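Local atomic coordinates of AB hydrolase-1 domain-containing protein (Thermoplasma acidophilum DSM 1728, PDB entry 3BDI), a protein that is of unknown specific function but is predicted to be a hydrolase of the alpha/beta hydrolase superfamily, in the ABHD14 family. Residues D42-A46 against Y189-P193; A46-Y52 against E195-I199. All blocks are in the same frame, centred on the assembly; numbering follows the deposited sequence.

Contact 1. Residues D42-A46 against Y189-P193; sequences DWDKA and YIEKP. Unlike the reference sequence in segment 189-193: Glu191 (reference Lys).
One face of the Tyr189 ring receives the six-membered ring of Trp43: CZ3 of Trp43 sits over the centre of the phenol and comes within 3.6 Å of Tyr189 CD1. The centroids of the two six-membered rings are 4.9 Å apart and their planes make 55°; with CZ3 pointing at the ring centre, this is an inclined edge-to-face pair in which the indole supplies the edge. Tyr189 CG lies between its own backbone N and carbonyl carbon (chi1 49°), a rotation that holds the phenol over its own backbone, with one face toward the indole. At the edge of the Tyr189 ring, in its plane, stands a water that ties the two backbones together. It donates to Asp42 O and to Tyr189 O, the latter at 2.9 Å, and accepts from Ala46 N at 3.1 Å. Ala46 N has just a weak bond to Trp43 O within its own turn, which makes the water its stronger partner.

The direct polar link is made by Lys45, whose NZ donates to Ile190 O over 2.7 Å. The ammonium meets that carbonyl at a C=O...N angle of 150° and is slightly tilted from the carbonyl plane. Bends at chi2 and chi4 bring the lysine chain round to this oxygen, with CG packed against the Ile190 backbone. Beside it, Ala46 CB rests 3.7 Å from Pro193 CB and also touches Tyr189 O.

The contact joins the loop between strand 28-33 and helix 48-53 to the end of helix 188-191 and the start of helix 193-205. The side chains of Trp43 and Tyr189 both touch Ala107 of strand 102-107, close to a probable nucleophile elbow, while Phe38 packs on Tyr189 and Ile190.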
loop_
_atom_site.group_PDB
_atom_site.type_symbol
_atom_site.label_atom_id
_atom_site.label_comp_id
_atom_site.label_asym_id
_atom_site.label_seq_id
_atom_site.Cartn_x
_atom_site.Cartn_y
_atom_site.Cartn_z
ATOM N N ASP A 42 11.421 2.592 -5.262
ATOM C CA ASP A 42 10.952 3.926 -5.591
ATOM C C ASP A 42 10.412 4.709 -4.408
ATOM O O ASP A 42 10.227 5.924 -4.503
ATOM C CB ASP A 42 9.968 3.839 -6.737
ATOM C CG ASP A 42 10.650 3.448 -7.994
ATOM O OD1 ASP A 42 11.395 4.293 -8.550
ATOM O OD2 ASP A 42 10.516 2.312 -8.467
ATOM N N TRP A 43 10.178 4.062 -3.268
ATOM C CA TRP A 43 9.799 4.716 -2.053
ATOM C C TRP A 43 10.989 5.553 -1.502
ATOM O O TRP A 43 10.769 6.329 -0.559
ATOM C CB TRP A 43 9.365 3.678 -0.989
ATOM C CG TRP A 43 8.295 2.702 -1.401
ATOM C CD1 TRP A 43 8.406 1.349 -1.320
ATOM C CD2 TRP A 43 6.965 2.971 -1.929
ATOM N NE1 TRP A 43 7.244 0.754 -1.768
ATOM C CE2 TRP A 43 6.352 1.716 -2.158
ATOM C CE3 TRP A 43 6.276 4.132 -2.313
ATOM C CZ2 TRP A 43 5.059 1.597 -2.630
ATOM C CZ3 TRP A 43 4.977 4.003 -2.791
ATOM C CH2 TRP A 43 4.388 2.721 -2.959
ATOM N N ASP A 44 12.187 5.381 -2.041
ATOM C CA ASP A 44 13.344 6.220 -1.654
ATOM C C ASP A 44 13.024 7.687 -1.936
ATOM O O ASP A 44 13.527 8.574 -1.239
ATOM C CB ASP A 44 14.608 5.886 -2.496
ATOM C CG ASP A 44 15.361 4.641 -2.070
ATOM O OD1 ASP A 44 15.041 4.112 -0.997
ATOM O OD2 ASP A 44 16.300 4.291 -2.852
ATOM N N LYS A 45 12.259 7.987 -2.986
ATOM C CA LYS A 45 12.134 9.383 -3.405
ATOM C C LYS A 45 11.488 10.225 -2.305
ATOM O O LYS A 45 11.849 11.396 -2.151
ATOM C CB LYS A 45 11.295 9.449 -4.694
ATOM C CG LYS A 45 11.046 10.812 -5.248
ATOM C CD LYS A 45 12.312 11.500 -5.752
ATOM C CE LYS A 45 12.052 12.952 -6.086
ATOM N NZ LYS A 45 11.109 13.033 -7.279
ATOM N N ALA A 46 10.519 9.652 -1.580
ATOM C CA ALA A 46 9.882 10.317 -0.469
ATOM C C ALA A 46 10.401 9.901 0.883
ATOM O O ALA A 46 9.832 10.278 1.929
ATOM C CB ALA A 46 8.353 10.084 -0.568
ATOM N N TYR A 189 3.771 10.129 -4.729
ATOM C CA TYR A 189 4.928 9.900 -3.860
ATOM C C TYR A 189 6.270 10.080 -4.602
ATOM O O TYR A 189 7.317 10.075 -3.984
ATOM C CB TYR A 189 4.833 8.484 -3.199
ATOM C CG TYR A 189 4.534 7.458 -4.244
ATOM C CD1 TYR A 189 5.541 6.834 -4.959
ATOM C CD2 TYR A 189 3.229 7.193 -4.614
ATOM C CE1 TYR A 189 5.253 5.968 -5.997
ATOM C CE2 TYR A 189 2.936 6.350 -5.649
ATOM C CZ TYR A 189 3.932 5.725 -6.352
ATOM O OH TYR A 189 3.734 4.898 -7.441
ATOM N N ILE A 190 6.222 10.239 -5.924
ATOM C CA ILE A 190 7.404 10.579 -6.727
ATOM C C ILE A 190 7.375 12.047 -7.130
ATOM O O ILE A 190 8.388 12.748 -7.066
ATOM C CB ILE A 190 7.507 9.697 -7.975
ATOM C CG1 ILE A 190 7.883 8.260 -7.546
ATOM C CG2 ILE A 190 8.584 10.211 -8.935
ATOM C CD1 ILE A 190 7.814 7.200 -8.684
ATOM N N GLU A 191 6.217 12.553 -7.560
ATOM C CA GLU A 191 6.182 13.884 -8.118
ATOM C C GLU A 191 6.032 14.984 -7.073
ATOM O O GLU A 191 6.505 16.083 -7.283
ATOM C CB GLU A 191 5.023 14.006 -9.111
ATOM C CG GLU A 191 5.176 13.097 -10.299
ATOM C CD GLU A 191 4.053 13.185 -11.320
ATOM O OE1 GLU A 191 3.429 14.269 -11.426
ATOM O OE2 GLU A 191 3.860 12.192 -12.065
ATOM N N LYS A 192 5.350 14.719 -5.960
ATOM C CA LYS A 192 5.174 15.675 -4.848
ATOM C C LYS A 192 5.500 14.954 -3.533
ATOM O O LYS A 192 4.651 14.792 -2.653
ATOM C CB LYS A 192 3.760 16.278 -4.840
ATOM C CG LYS A 192 3.530 17.275 -5.962
ATOM C CD LYS A 192 4.253 18.591 -5.673
ATOM C CE LYS A 192 4.146 19.565 -6.803
ATOM N NZ LYS A 192 5.182 20.690 -6.635
ATOM N N PRO A 193 6.751 14.501 -3.387
ATOM C CA PRO A 193 7.068 13.682 -2.252
ATOM C C PRO A 193 6.905 14.349 -0.900
ATOM O O PRO A 193 6.486 13.700 0.070
ATOM C CB PRO A 193 8.533 13.289 -2.501
ATOM C CG PRO A 193 9.054 14.277 -3.443
ATOM C CD PRO A 193 7.905 14.683 -4.288
HETATM O O HOH W 1 8.596 7.714 -2.940
#

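Contact 2. Residues A46-Y52 against E195-I199; sequences ADLFNNY and EFVRI
Val197, the largest contributor to the contact, lays both methyls against the Asn51 amide, while CG2 also approaches Ala46 O to 3.3 Å and lies 3.8 Å from Leu48 CD2. CG1, anti to the backbone N (chi1 166°), is 3.7 Å from Asn51 CG. Deeper in, Phe196 CE2 meets Leu48 CD1 at 4.1 Å and Tyr52 OH at 3.6 Å, both side chains crossing the phenylalanine at about a right angle. Leu48, Tyr52 and Phe196 all touch Met105 of strand 102-107, so the two helices pack on the same side of the central sheet of the alpha/beta hydrolase fold.

Within the segments the polar bonds are local. Asn51 ND2 makes two weak bonds, to Ala46 O and Asp47 O, at the start of helix 48-53. Replacing Asn51 with an alanine would probably leave Ala46 O without this amide partner and open a gap beside Val197 CG1. Arg198 grips the Glu195 carboxylate side-on, NE to OE1 and NH2 to OE2.

The short helical axes are 11.0 Å apart and cross at -28°. This chemistry is consistent with helices held mainly by apolar packing, with Tyr52 OH, bonded to Thr200 just past Ile199, adding a polar tie between them.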
loop_
_atom_site.group_PDB
_atom_site.type_symbol
_atom_site.label_atom_id
_atom_site.label_comp_id
_atom_site.label_asym_id
_atom_site.label_seq_id
_atom_site.Cartn_x
_atom_site.Cartn_y
_atom_site.Cartn_z
ATOM N N ALA A 46 10.519 9.652 -1.580
ATOM C CA ALA A 46 9.882 10.317 -0.469
ATOM C C ALA A 46 10.401 9.901 0.883
ATOM O O ALA A 46 9.832 10.278 1.929
ATOM C CB ALA A 46 8.353 10.084 -0.568
ATOM N N ASP A 47 11.504 9.150 0.900
ATOM C CA ASP A 47 12.163 8.756 2.146
ATOM C C ASP A 47 11.146 8.129 3.106
ATOM O O ASP A 47 11.135 8.427 4.301
ATOM C CB ASP A 47 12.863 10.001 2.748
ATOM C CG ASP A 47 13.893 9.684 3.852
ATOM O OD1 ASP A 47 14.382 8.575 3.926
ATOM O OD2 ASP A 47 14.176 10.609 4.650
ATOM N N LEU A 48 10.283 7.226 2.611
ATOM C CA LEU A 48 9.162 6.721 3.422
ATOM C C LEU A 48 9.560 5.854 4.578
ATOM O O LEU A 48 8.885 5.848 5.594
ATOM C CB LEU A 48 8.127 6.041 2.548
ATOM C CG LEU A 48 7.439 6.871 1.468
ATOM C CD1 LEU A 48 6.332 6.063 0.773
ATOM C CD2 LEU A 48 6.845 8.132 2.081
ATOM N N PHE A 49 10.689 5.150 4.471
ATOM C CA PHE A 49 11.083 4.283 5.571
ATOM C C PHE A 49 11.422 5.135 6.789
ATOM O O PHE A 49 10.867 4.914 7.865
ATOM C CB PHE A 49 12.219 3.296 5.217
ATOM C CG PHE A 49 11.873 2.399 4.064
ATOM C CD1 PHE A 49 12.119 2.822 2.750
ATOM C CD2 PHE A 49 11.304 1.171 4.281
ATOM C CE1 PHE A 49 11.812 2.040 1.658
ATOM C CE2 PHE A 49 10.943 0.373 3.156
ATOM C CZ PHE A 49 11.189 0.851 1.853
ATOM N N ASN A 50 12.288 6.115 6.598
ATOM C CA ASN A 50 12.657 7.002 7.705
ATOM C C ASN A 50 11.444 7.787 8.179
ATOM O O ASN A 50 11.247 7.925 9.391
ATOM C CB ASN A 50 13.819 7.920 7.374
ATOM C CG ASN A 50 15.114 7.205 7.310
ATOM O OD1 ASN A 50 15.510 6.541 8.282
ATOM N ND2 ASN A 50 15.816 7.327 6.174
ATOM N N ASN A 51 10.647 8.333 7.289
ATOM C CA ASN A 51 9.507 9.147 7.729
ATOM C C ASN A 51 8.433 8.389 8.513
ATOM O O ASN A 51 7.820 8.936 9.458
ATOM C CB ASN A 51 8.881 9.897 6.549
ATOM C CG ASN A 51 9.682 11.119 6.166
ATOM O OD1 ASN A 51 9.837 12.031 6.985
ATOM N ND2 ASN A 51 10.054 11.220 4.915
ATOM N N TYR A 52 8.154 7.145 8.141
ATOM C CA TYR A 52 7.183 6.348 8.900
ATOM C C TYR A 52 7.764 5.717 10.123
ATOM O O TYR A 52 7.056 5.564 11.130
ATOM C CB TYR A 52 6.485 5.327 8.028
ATOM C CG TYR A 52 5.710 5.888 6.857
ATOM C CD1 TYR A 52 5.223 7.213 6.841
ATOM C CD2 TYR A 52 5.444 5.115 5.712
ATOM C CE1 TYR A 52 4.553 7.709 5.763
ATOM C CE2 TYR A 52 4.734 5.614 4.642
ATOM C CZ TYR A 52 4.295 6.932 4.648
ATOM O OH TYR A 52 3.631 7.364 3.541
ATOM N N GLU A 195 4.782 16.757 0.062
ATOM C CA GLU A 195 3.372 16.846 0.395
ATOM C C GLU A 195 2.780 15.457 0.651
ATOM O O GLU A 195 2.022 15.273 1.578
ATOM C CB GLU A 195 2.602 17.603 -0.683
ATOM C CG GLU A 195 1.178 17.949 -0.344
ATOM C CD GLU A 195 0.988 18.862 0.885
ATOM O OE1 GLU A 195 1.962 19.344 1.534
ATOM O OE2 GLU A 195 -0.201 19.053 1.198
ATOM N N PHE A 196 3.211 14.463 -0.113
ATOM C CA PHE A 196 2.839 13.093 0.157
ATOM C C PHE A 196 3.185 12.682 1.584
ATOM O O PHE A 196 2.347 12.048 2.270
ATOM C CB PHE A 196 3.461 12.143 -0.868
ATOM C CG PHE A 196 2.943 10.742 -0.745
ATOM C CD1 PHE A 196 1.795 10.371 -1.391
ATOM C CD2 PHE A 196 3.579 9.819 0.063
ATOM C CE1 PHE A 196 1.276 9.079 -1.240
ATOM C CE2 PHE A 196 3.087 8.507 0.201
ATOM C CZ PHE A 196 1.916 8.161 -0.437
ATOM N N VAL A 197 4.409 12.974 2.030
ATOM C CA VAL A 197 4.826 12.676 3.370
ATOM C C VAL A 197 4.012 13.458 4.385
ATOM O O VAL A 197 3.554 12.883 5.390
ATOM C CB VAL A 197 6.307 12.926 3.545
ATOM C CG1 VAL A 197 6.718 12.945 5.006
ATOM C CG2 VAL A 197 7.087 11.853 2.771
ATOM N N ARG A 198 3.782 14.738 4.151
ATOM C CA ARG A 198 3.068 15.545 5.158
ATOM C C ARG A 198 1.684 14.963 5.402
ATOM O O ARG A 198 1.245 14.799 6.545
ATOM C CB ARG A 198 2.955 16.983 4.670
ATOM C CG ARG A 198 2.427 17.939 5.737
ATOM C CD ARG A 198 2.258 19.365 5.236
ATOM N NE ARG A 198 1.168 19.492 4.268
ATOM C CZ ARG A 198 -0.133 19.431 4.562
ATOM N NH1 ARG A 198 -0.549 19.263 5.812
ATOM N NH2 ARG A 198 -1.033 19.551 3.596
ATOM N N ILE A 199 0.984 14.636 4.321
ATOM C CA ILE A 199 -0.389 14.149 4.401
ATOM C C ILE A 199 -0.428 12.736 5.007
ATOM O O ILE A 199 -1.263 12.431 5.883
ATOM C CB ILE A 199 -1.071 14.151 3.016
ATOM C CG1 ILE A 199 -1.304 15.582 2.533
ATOM C CG2 ILE A 199 -2.389 13.320 3.029
ATOM C CD1 ILE A 199 -1.454 15.596 1.007
#

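Contacts 1 and 2 hold the same two parts of the fold together, successive points along each being paired in the same order, and they share Ala46. Contact 1 is partly buried and mixed: an aromatic pair on its inner side, a water among backbone groups, and an exposed lysine at its outer side. Contact 2 has no exposed residue among those that touch, and apolar side chains dominate between its helices. The two interiors are continuous, since Trp43 CE3 lies 3.6 Å from Leu48 CD1 and Tyr189 CB lies 3.7 Å from Phe196 CD2. Met105 of strand 102-107 touches Trp43 as well as the core of contact 2, giving both contacts common footing on the central sheet.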